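Local coordinates for glycosyl hydrolase family 2, TIM barrel domain protein (Parabacteroides merdae ATCC 43184, PDB 6DXU), which probably hydrolyses beta-D-glucuronides, as a family 2 glycoside hydrolase (beta-glucuronidase) of a human gut bacterium, at residues Val627-Tyr641 with Glu657-Leu669. Sequence-based numbering, arbitrary orientation.
Sequences VFQSYWTEKPMIHIY and EILVYSNCDEVEL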
ATOM      1  N   VAL D 627      50.688 -24.203 -18.393  1.00 22.27           N
ATOM      2  CA  VAL D 627      51.315 -23.063 -19.050  1.00 23.90           C
ATOM      3  C   VAL D 627      51.519 -21.938 -18.040  1.00 23.34           C
ATOM      4  O   VAL D 627      52.637 -21.446 -17.848  1.00 24.61           O
ATOM      5  CB  VAL D 627      50.475 -22.602 -20.253  1.00 22.04           C
ATOM      6  CG1 VAL D 627      51.203 -21.465 -20.993  1.00 25.59           C
ATOM      7  CG2 VAL D 627      50.143 -23.764 -21.182  1.00 17.84           C
ATOM      8  N   PHE D 628      50.439 -21.542 -17.355  1.00 23.92           N
ATOM      9  CA  PHE D 628      50.545 -20.542 -16.293  1.00 24.92           C
ATOM     10  C   PHE D 628      51.562 -20.963 -15.240  1.00 21.49           C
ATOM     11  O   PHE D 628      52.431 -20.178 -14.851  1.00 23.36           O
ATOM     12  CB  PHE D 628      49.174 -20.319 -15.645  1.00 23.28           C
ATOM     13  CG  PHE D 628      48.265 -19.400 -16.420  1.00 21.61           C
ATOM     14  CD1 PHE D 628      48.478 -18.026 -16.419  1.00 24.52           C
ATOM     15  CD2 PHE D 628      47.186 -19.899 -17.130  1.00 21.57           C
ATOM     16  CE1 PHE D 628      47.634 -17.178 -17.127  1.00 20.77           C
ATOM     17  CE2 PHE D 628      46.344 -19.054 -17.835  1.00 21.80           C
ATOM     18  CZ  PHE D 628      46.567 -17.696 -17.836  1.00 23.19           C
ATOM     19  N   GLN D 629      51.477 -22.209 -14.773  1.00 23.47           N
ATOM     20  CA  GLN D 629      52.355 -22.642 -13.693  1.00 22.72           C
ATOM     21  C   GLN D 629      53.818 -22.557 -14.108  1.00 21.16           C
ATOM     22  O   GLN D 629      54.681 -22.184 -13.299  1.00 24.23           O
ATOM     23  CB  GLN D 629      51.999 -24.065 -13.268  1.00 22.73           C
ATOM     24  CG  GLN D 629      52.682 -24.538 -12.007  1.00 25.13           C
ATOM     25  CD  GLN D 629      52.231 -25.925 -11.615  1.00 27.84           C
ATOM     26  OE1 GLN D 629      52.337 -26.864 -12.403  1.00 28.12           O
ATOM     27  NE2 GLN D 629      51.720 -26.065 -10.399  1.00 29.14           N
ATOM     28  N   SER D 630      54.110 -22.847 -15.382  1.00 24.46           N
ATOM     29  CA  SER D 630      55.499 -22.850 -15.846  1.00 22.39           C
ATOM     30  C   SER D 630      56.089 -21.445 -15.899  1.00 25.51           C
ATOM     31  O   SER D 630      57.313 -21.272 -15.757  1.00 25.90           O
ATOM     32  CB  SER D 630      55.589 -23.504 -17.227  1.00 21.19           C
ATOM     33  OG  SER D 630      54.997 -22.692 -18.229  1.00 22.17           O
ATOM     34  N   TYR D 631      55.242 -20.439 -16.100  1.00 21.06           N
ATOM     35  CA  TYR D 631      55.660 -19.047 -16.154  1.00 23.91           C
ATOM     36  C   TYR D 631      55.641 -18.361 -14.798  1.00 27.11           C
ATOM     37  O   TYR D 631      56.391 -17.403 -14.599  1.00 25.98           O
ATOM     38  CB  TYR D 631      54.754 -18.263 -17.098  1.00 23.96           C
ATOM     39  CG  TYR D 631      55.149 -18.260 -18.556  1.00 24.85           C
ATOM     40  CD1 TYR D 631      54.582 -19.161 -19.447  1.00 25.51           C
ATOM     41  CD2 TYR D 631      56.036 -17.314 -19.053  1.00 25.91           C
ATOM     42  CE1 TYR D 631      54.896 -19.136 -20.787  1.00 23.49           C
ATOM     43  CE2 TYR D 631      56.371 -17.285 -20.383  1.00 28.47           C
ATOM     44  CZ  TYR D 631      55.794 -18.202 -21.249  1.00 29.34           C
ATOM     45  OH  TYR D 631      56.111 -18.180 -22.581  1.00 29.01           O
ATOM     46  N   TRP D 632      54.800 -18.816 -13.867  1.00 24.04           N
ATOM     47  CA  TRP D 632      54.439 -18.022 -12.700  1.00 24.93           C
ATOM     48  C   TRP D 632      54.945 -18.574 -11.370  1.00 25.86           C
ATOM     49  O   TRP D 632      54.738 -17.930 -10.336  1.00 26.55           O
ATOM     50  CB  TRP D 632      52.906 -17.869 -12.637  1.00 22.36           C
ATOM     51  CG  TRP D 632      52.347 -16.839 -13.592  1.00 22.77           C
ATOM     52  CD1 TRP D 632      53.045 -16.083 -14.496  1.00 26.36           C
ATOM     53  CD2 TRP D 632      50.969 -16.444 -13.724  1.00 22.08           C
ATOM     54  NE1 TRP D 632      52.189 -15.240 -15.170  1.00 24.20           N
ATOM     55  CE2 TRP D 632      50.910 -15.444 -14.720  1.00 24.06           C
ATOM     56  CE3 TRP D 632      49.785 -16.837 -13.093  1.00 23.82           C
ATOM     57  CZ2 TRP D 632      49.705 -14.819 -15.097  1.00 22.06           C
ATOM     58  CZ3 TRP D 632      48.586 -16.219 -13.470  1.00 18.91           C
ATOM     59  CH2 TRP D 632      48.559 -15.228 -14.466  1.00 19.36           C
ATOM     60  N   THR D 633      55.598 -19.734 -11.351  1.00 22.33           N
ATOM     61  CA  THR D 633      56.020 -20.339 -10.095  1.00 24.95           C
ATOM     62  C   THR D 633      57.503 -20.680 -10.151  1.00 30.69           C
ATOM     63  O   THR D 633      58.088 -20.821 -11.230  1.00 25.42           O
ATOM     64  CB  THR D 633      55.229 -21.610  -9.766  1.00 24.18           C
ATOM     65  OG1 THR D 633      55.489 -22.606 -10.766  1.00 27.14           O
ATOM     66  CG2 THR D 633      53.718 -21.315  -9.722  1.00 22.21           C
ATOM     67  N   GLU D 634      58.100 -20.818  -8.964  1.00 25.92           N
ATOM     68  CA  GLU D 634      59.495 -21.233  -8.868  1.00 32.62           C
ATOM     69  C   GLU D 634      59.681 -22.688  -8.449  1.00 32.13           C
ATOM     70  O   GLU D 634      60.766 -23.241  -8.667  1.00 33.05           O
ATOM     71  CB  GLU D 634      60.260 -20.322  -7.901  1.00 35.30           C
ATOM     72  CG  GLU D 634      60.152 -18.853  -8.282  1.00 38.78           C
ATOM     73  CD  GLU D 634      61.122 -18.481  -9.389  1.00 54.19           C
ATOM     74  OE1 GLU D 634      61.096 -17.306  -9.824  1.00 62.35           O
ATOM     75  OE2 GLU D 634      61.905 -19.361  -9.830  1.00 51.93           O
ATOM     76  N   LYS D 635      58.685 -23.304  -7.819  1.00 31.98           N
ATOM     77  CA  LYS D 635      58.789 -24.709  -7.436  1.00 31.74           C
ATOM     78  C   LYS D 635      58.965 -25.568  -8.682  1.00 27.17           C
ATOM     79  O   LYS D 635      58.090 -25.543  -9.563  1.00 27.22           O
ATOM     80  CB  LYS D 635      57.547 -25.136  -6.669  1.00 32.17           C
ATOM     81  CG  LYS D 635      57.583 -26.553  -6.175  1.00 31.86           C
ATOM     82  CD  LYS D 635      56.290 -26.905  -5.463  1.00 39.52           C
ATOM     83  CE  LYS D 635      56.233 -28.387  -5.139  1.00 50.67           C
ATOM     84  NZ  LYS D 635      56.303 -29.202  -6.380  1.00 58.13           N
ATOM     85  N   PRO D 636      60.044 -26.350  -8.791  1.00 28.79           N
ATOM     86  CA  PRO D 636      60.334 -27.042 -10.057  1.00 28.89           C
ATOM     87  C   PRO D 636      59.190 -27.938 -10.507  1.00 24.90           C
ATOM     88  O   PRO D 636      58.679 -28.761  -9.743  1.00 26.63           O
ATOM     89  CB  PRO D 636      61.591 -27.861  -9.732  1.00 27.96           C
ATOM     90  CG  PRO D 636      62.256 -27.092  -8.631  1.00 35.03           C
ATOM     91  CD  PRO D 636      61.132 -26.513  -7.808  1.00 30.81           C
ATOM     92  N   MET D 637      58.800 -27.777 -11.770  1.00 23.13           N
ATOM     93  CA  MET D 637      57.756 -28.594 -12.363  1.00 26.03           C
ATOM     94  C   MET D 637      58.070 -28.770 -13.837  1.00 25.79           C
ATOM     95  O   MET D 637      58.876 -28.034 -14.415  1.00 27.92           O
ATOM     96  CB  MET D 637      56.354 -27.970 -12.180  1.00 24.44           C
ATOM     97  CG  MET D 637      56.207 -26.537 -12.689  1.00 24.23           C
ATOM     98  SD  MET D 637      56.120 -26.308 -14.491  1.00 26.70           S
ATOM     99  CE  MET D 637      54.593 -27.141 -14.960  1.00 25.78           C
ATOM    100  N   ILE D 638      57.404 -29.740 -14.448  1.00 25.24           N
ATOM    101  CA  ILE D 638      57.631 -30.038 -15.856  1.00 21.79           C
ATOM    102  C   ILE D 638      56.417 -30.778 -16.389  1.00 21.67           C
ATOM    103  O   ILE D 638      55.914 -31.712 -15.753  1.00 27.41           O
ATOM    104  CB  ILE D 638      58.938 -30.850 -16.045  1.00 25.66           C
ATOM    105  CG1 ILE D 638      59.229 -31.093 -17.531  1.00 24.51           C
ATOM    106  CG2 ILE D 638      58.891 -32.158 -15.257  1.00 26.55           C
ATOM    107  CD1 ILE D 638      60.681 -31.615 -17.772  1.00 26.88           C
ATOM    108  N   HIS D 639      55.923 -30.364 -17.549  1.00 22.35           N
ATOM    109  CA  HIS D 639      54.674 -30.911 -18.079  1.00 24.15           C
ATOM    110  C   HIS D 639      54.777 -31.014 -19.589  1.00 22.13           C
ATOM    111  O   HIS D 639      54.802 -29.989 -20.279  1.00 26.58           O
ATOM    112  CB  HIS D 639      53.468 -30.046 -17.695  1.00 23.58           C
ATOM    113  CG  HIS D 639      52.164 -30.578 -18.210  1.00 23.47           C
ATOM    114  ND1 HIS D 639      51.403 -31.486 -17.506  1.00 24.82           N
ATOM    115  CD2 HIS D 639      51.496 -30.345 -19.366  1.00 22.23           C
ATOM    116  CE1 HIS D 639      50.321 -31.787 -18.204  1.00 25.53           C
ATOM    117  NE2 HIS D 639      50.356 -31.109 -19.338  1.00 25.68           N
ATOM    118  N   ILE D 640      54.834 -32.244 -20.101  1.00 22.99           N
ATOM    119  CA  ILE D 640      54.709 -32.460 -21.537  1.00 24.23           C
ATOM    120  C   ILE D 640      53.269 -32.206 -21.953  1.00 22.99           C
ATOM    121  O   ILE D 640      52.337 -32.789 -21.379  1.00 22.62           O
ATOM    122  CB  ILE D 640      55.107 -33.897 -21.914  1.00 21.47           C
ATOM    123  CG1 ILE D 640      56.521 -34.245 -21.415  1.00 23.89           C
ATOM    124  CG2 ILE D 640      54.974 -34.072 -23.416  1.00 22.44           C
ATOM    125  CD1 ILE D 640      56.727 -35.762 -21.235  1.00 27.61           C
ATOM    126  N   TYR D 641      53.073 -31.366 -22.974  1.00 22.21           N
ATOM    127  CA  TYR D 641      51.721 -31.149 -23.472  1.00 26.23           C
ATOM    128  C   TYR D 641      51.182 -32.447 -24.054  1.00 30.36           C
ATOM    129  O   TYR D 641      51.864 -33.120 -24.836  1.00 26.52           O
ATOM    130  CB  TYR D 641      51.679 -30.028 -24.524  1.00 22.60           C
ATOM    131  CG  TYR D 641      50.316 -29.884 -25.177  1.00 24.07           C
ATOM    132  CD1 TYR D 641      49.317 -29.090 -24.603  1.00 23.18           C
ATOM    133  CD2 TYR D 641      50.017 -30.557 -26.357  1.00 25.03           C
ATOM    134  CE1 TYR D 641      48.067 -28.979 -25.196  1.00 25.97           C
ATOM    135  CE2 TYR D 641      48.771 -30.449 -26.949  1.00 27.44           C
ATOM    136  CZ  TYR D 641      47.802 -29.656 -26.367  1.00 24.73           C
ATOM    137  OH  TYR D 641      46.572 -29.553 -26.972  1.00 23.34           O
ATOM    138  N   GLU D 657      55.716 -31.981 -33.626  1.00 28.73           N
ATOM    139  CA  GLU D 657      56.106 -31.023 -32.605  1.00 26.93           C
ATOM    140  C   GLU D 657      55.649 -31.500 -31.232  1.00 25.37           C
ATOM    141  O   GLU D 657      54.497 -31.915 -31.053  1.00 26.34           O
ATOM    142  CB  GLU D 657      55.511 -29.654 -32.916  1.00 26.50           C
ATOM    143  CG  GLU D 657      55.986 -28.558 -31.967  1.00 33.89           C
ATOM    144  CD  GLU D 657      55.578 -27.170 -32.444  1.00 38.47           C
ATOM    145  OE1 GLU D 657      54.380 -26.954 -32.684  1.00 40.67           O
ATOM    146  OE2 GLU D 657      56.458 -26.294 -32.588  1.00 49.27           O
ATOM    147  N   ILE D 658      56.570 -31.465 -30.271  1.00 24.48           N
ATOM    148  CA  ILE D 658      56.300 -31.774 -28.874  1.00 25.68           C
ATOM    149  C   ILE D 658      56.668 -30.543 -28.059  1.00 30.93           C
ATOM    150  O   ILE D 658      57.790 -30.033 -28.177  1.00 26.37           O
ATOM    151  CB  ILE D 658      57.102 -33.001 -28.395  1.00 25.73           C
ATOM    152  CG1 ILE D 658      56.684 -34.256 -29.179  1.00 27.26           C
ATOM    153  CG2 ILE D 658      56.925 -33.205 -26.894  1.00 23.35           C
ATOM    154  CD1 ILE D 658      57.554 -35.474 -28.875  1.00 23.85           C
ATOM    155  N   LEU D 659      55.716 -30.051 -27.263  1.00 25.75           N
ATOM    156  CA  LEU D 659      55.910 -28.897 -26.397  1.00 22.12           C
ATOM    157  C   LEU D 659      56.012 -29.361 -24.954  1.00 22.24           C
ATOM    158  O   LEU D 659      55.256 -30.233 -24.520  1.00 25.87           O
ATOM    159  CB  LEU D 659      54.741 -27.899 -26.533  1.00 23.98           C
ATOM    160  CG  LEU D 659      54.405 -27.390 -27.932  1.00 29.84           C
ATOM    161  CD1 LEU D 659      53.239 -26.405 -27.888  1.00 30.26           C
ATOM    162  CD2 LEU D 659      55.638 -26.767 -28.576  1.00 30.93           C
ATOM    163  N   VAL D 660      56.930 -28.767 -24.202  1.00 23.74           N
ATOM    164  CA  VAL D 660      57.061 -29.029 -22.773  1.00 24.27           C
ATOM    165  C   VAL D 660      56.921 -27.703 -22.037  1.00 27.24           C
ATOM    166  O   VAL D 660      57.615 -26.731 -22.364  1.00 26.80           O
ATOM    167  CB  VAL D 660      58.396 -29.718 -22.443  1.00 23.72           C
ATOM    168  CG1 VAL D 660      58.589 -29.841 -20.937  1.00 25.81           C
ATOM    169  CG2 VAL D 660      58.433 -31.095 -23.107  1.00 24.23           C
ATOM    170  N   TYR D 661      56.008 -27.654 -21.066  1.00 26.23           N
ATOM    171  CA  TYR D 661      55.813 -26.462 -20.240  1.00 21.73           C
ATOM    172  C   TYR D 661      56.467 -26.720 -18.890  1.00 24.30           C
ATOM    173  O   TYR D 661      56.067 -27.623 -18.149  1.00 26.01           O
ATOM    174  CB  TYR D 661      54.325 -26.093 -20.146  1.00 22.13           C
ATOM    175  CG  TYR D 661      53.906 -25.451 -21.444  1.00 21.05           C
ATOM    176  CD1 TYR D 661      54.210 -24.120 -21.704  1.00 20.72           C
ATOM    177  CD2 TYR D 661      53.317 -26.197 -22.460  1.00 21.72           C
ATOM    178  CE1 TYR D 661      53.889 -23.527 -22.913  1.00 22.25           C
ATOM    179  CE2 TYR D 661      52.980 -25.612 -23.675  1.00 22.53           C
ATOM    180  CZ  TYR D 661      53.279 -24.271 -23.893  1.00 23.05           C
ATOM    181  OH  TYR D 661      52.972 -23.676 -25.093  1.00 24.21           O
ATOM    182  N   SER D 662      57.517 -25.956 -18.599  1.00 23.40           N
ATOM    183  CA  SER D 662      58.354 -26.222 -17.444  1.00 22.45           C
ATOM    184  C   SER D 662      59.005 -24.920 -17.029  1.00 22.65           C
ATOM    185  O   SER D 662      59.248 -24.044 -17.868  1.00 22.27           O
ATOM    186  CB  SER D 662      59.419 -27.288 -17.770  1.00 24.16           C
ATOM    187  OG  SER D 662      60.277 -27.531 -16.668  1.00 25.02           O
ATOM    188  N   ASN D 663      59.256 -24.778 -15.727  1.00 20.61           N
ATOM    189  CA  ASN D 663      60.051 -23.661 -15.238  1.00 26.64           C
ATOM    190  C   ASN D 663      61.500 -24.058 -15.021  1.00 29.82           C
ATOM    191  O   ASN D 663      62.283 -23.259 -14.495  1.00 32.03           O
ATOM    192  CB  ASN D 663      59.459 -23.083 -13.942  1.00 21.68           C
ATOM    193  CG  ASN D 663      59.246 -24.133 -12.876  1.00 26.75           C
ATOM    194  OD1 ASN D 663      59.629 -25.298 -13.040  1.00 29.04           O
ATOM    195  ND2 ASN D 663      58.650 -23.727 -11.764  1.00 24.11           N
ATOM    196  N   CYS D 664      61.879 -25.264 -15.437  1.00 29.20           N
ATOM    197  CA  CYS D 664      63.262 -25.696 -15.320  1.00 32.12           C
ATOM    198  C   CYS D 664      64.155 -24.920 -16.280  1.00 31.61           C
ATOM    199  O   CYS D 664      63.713 -24.392 -17.303  1.00 31.99           O
ATOM    200  CB  CYS D 664      63.388 -27.192 -15.600  1.00 26.01           C
ATOM    201  SG  CYS D 664      62.773 -28.240 -14.274  1.00 32.62           S
ATOM    202  N   ASP D 665      65.443 -24.863 -15.925  1.00 35.08           N
ATOM    203  CA  ASP D 665      66.442 -24.155 -16.721  1.00 34.25           C
ATOM    204  C   ASP D 665      66.832 -24.918 -17.981  1.00 32.67           C
ATOM    205  O   ASP D 665      67.055 -24.311 -19.034  1.00 35.03           O
ATOM    206  CB  ASP D 665      67.656 -23.874 -15.847  1.00 35.02           C
ATOM    207  CG  ASP D 665      67.313 -22.961 -14.701  1.00 34.74           C
ATOM    208  OD1 ASP D 665      67.467 -23.348 -13.526  1.00 42.74           O
ATOM    209  OD2 ASP D 665      66.820 -21.863 -15.005  1.00 36.32           O
ATOM    210  N   GLU D 666      66.911 -26.240 -17.899  1.00 29.79           N
ATOM    211  CA  GLU D 666      67.193 -27.054 -19.067  1.00 31.43           C
ATOM    212  C   GLU D 666      66.367 -28.322 -18.976  1.00 26.60           C
ATOM    213  O   GLU D 666      66.139 -28.860 -17.888  1.00 30.35           O
ATOM    214  CB  GLU D 666      68.693 -27.423 -19.178  1.00 35.95           C
ATOM    215  CG  GLU D 666      69.641 -26.233 -19.173  1.00 34.93           C
ATOM    216  N   VAL D 667      65.944 -28.811 -20.135  1.00 28.75           N
ATOM    217  CA  VAL D 667      65.122 -30.008 -20.223  1.00 27.67           C
ATOM    218  C   VAL D 667      65.673 -30.897 -21.325  1.00 28.81           C
ATOM    219  O   VAL D 667      66.011 -30.416 -22.412  1.00 31.17           O
ATOM    220  CB  VAL D 667      63.639 -29.669 -20.503  1.00 28.62           C
ATOM    221  CG1 VAL D 667      62.840 -30.948 -20.769  1.00 26.16           C
ATOM    222  CG2 VAL D 667      63.038 -28.883 -19.335  1.00 28.94           C
ATOM    223  N   GLU D 668      65.766 -32.193 -21.046  1.00 29.34           N
ATOM    224  CA  GLU D 668      66.049 -33.198 -22.064  1.00 33.77           C
ATOM    225  C   GLU D 668      64.785 -34.003 -22.339  1.00 27.09           C
ATOM    226  O   GLU D 668      64.119 -34.460 -21.405  1.00 29.99           O
ATOM    227  CB  GLU D 668      67.189 -34.123 -21.631  1.00 27.14           C
ATOM    228  CG  GLU D 668      67.594 -35.129 -22.705  1.00 30.99           C
ATOM    229  CD  GLU D 668      68.920 -35.802 -22.402  1.00 38.02           C
ATOM    230  OE1 GLU D 668      69.473 -36.466 -23.310  1.00 33.93           O
ATOM    231  OE2 GLU D 668      69.384 -35.692 -21.247  1.00 34.17           O
ATOM    232  N   LEU D 669      64.464 -34.180 -23.616  1.00 27.41           N
ATOM    233  CA  LEU D 669      63.329 -34.988 -24.038  1.00 26.82           C
ATOM    234  C   LEU D 669      63.793 -36.351 -24.544  1.00 33.08           C
ATOM    235  O   LEU D 669      64.775 -36.448 -25.283  1.00 30.35           O
ATOM    236  CB  LEU D 669      62.545 -34.283 -25.144  1.00 29.40           C
ATOM    237  CG  LEU D 669      61.165 -34.849 -25.493  1.00 31.14           C
ATOM    238  CD1 LEU D 669      60.167 -34.535 -24.386  1.00 29.24           C
ATOM    239  CD2 LEU D 669      60.679 -34.268 -26.815  1.00 26.84           C
TER
HETATM  240  O   HOH W   1      53.357 -31.821 -27.180  1.00 31.40           O
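Val-627 lies against the ring of Tyr-661: Val-627 CG2 sits over the centre of one face, 3.9 Å from the centroid, a CH-pi contact. Ser-630 OG is at the ring edge, near its plane, and is itself bonded to Val-627 O. The phenol OH of Tyr-661 bonds to Asp-573 of helix 565-579. The amide of Asn-663 is the second flat group. Asn-663 ND2 donates to Thr-633 O at 3.0 Å. Asn-663 ND2 also donates to Lys-635 O, nearly straight at 176°. Both oxygens lie in the amide plane, but ND2 stands above each carbonyl plane. Asn-663 OD1 accepts from Met-637 N at 2.9 Å. Asn-663 CG lies between its own backbone N and carbonyl carbon (chi1 53°), which turns the amide into loop 633-637. With an alanine in place of Asn-663, the carbonyls of Thr-633 and Lys-635 would probably lose this donor and Met-637 N its acceptor, leaving the loop freer to move. Ser-662 OG donates to Met-637 O (2.7 Å) and accepts from Cys-664 N, forming an ST turn. His-639 and Tyr-661 form the antiparallel hydrogen-bonded pair, its return bond weak. Ile-638 CD1 meets the Val-667 methyls tip to tip. Helix 623-632 thus leads into edge strand 638-640 of a three-stranded sheet, through a loop whose backbone is satisfied by three bonds that fix the buried amide's rotation.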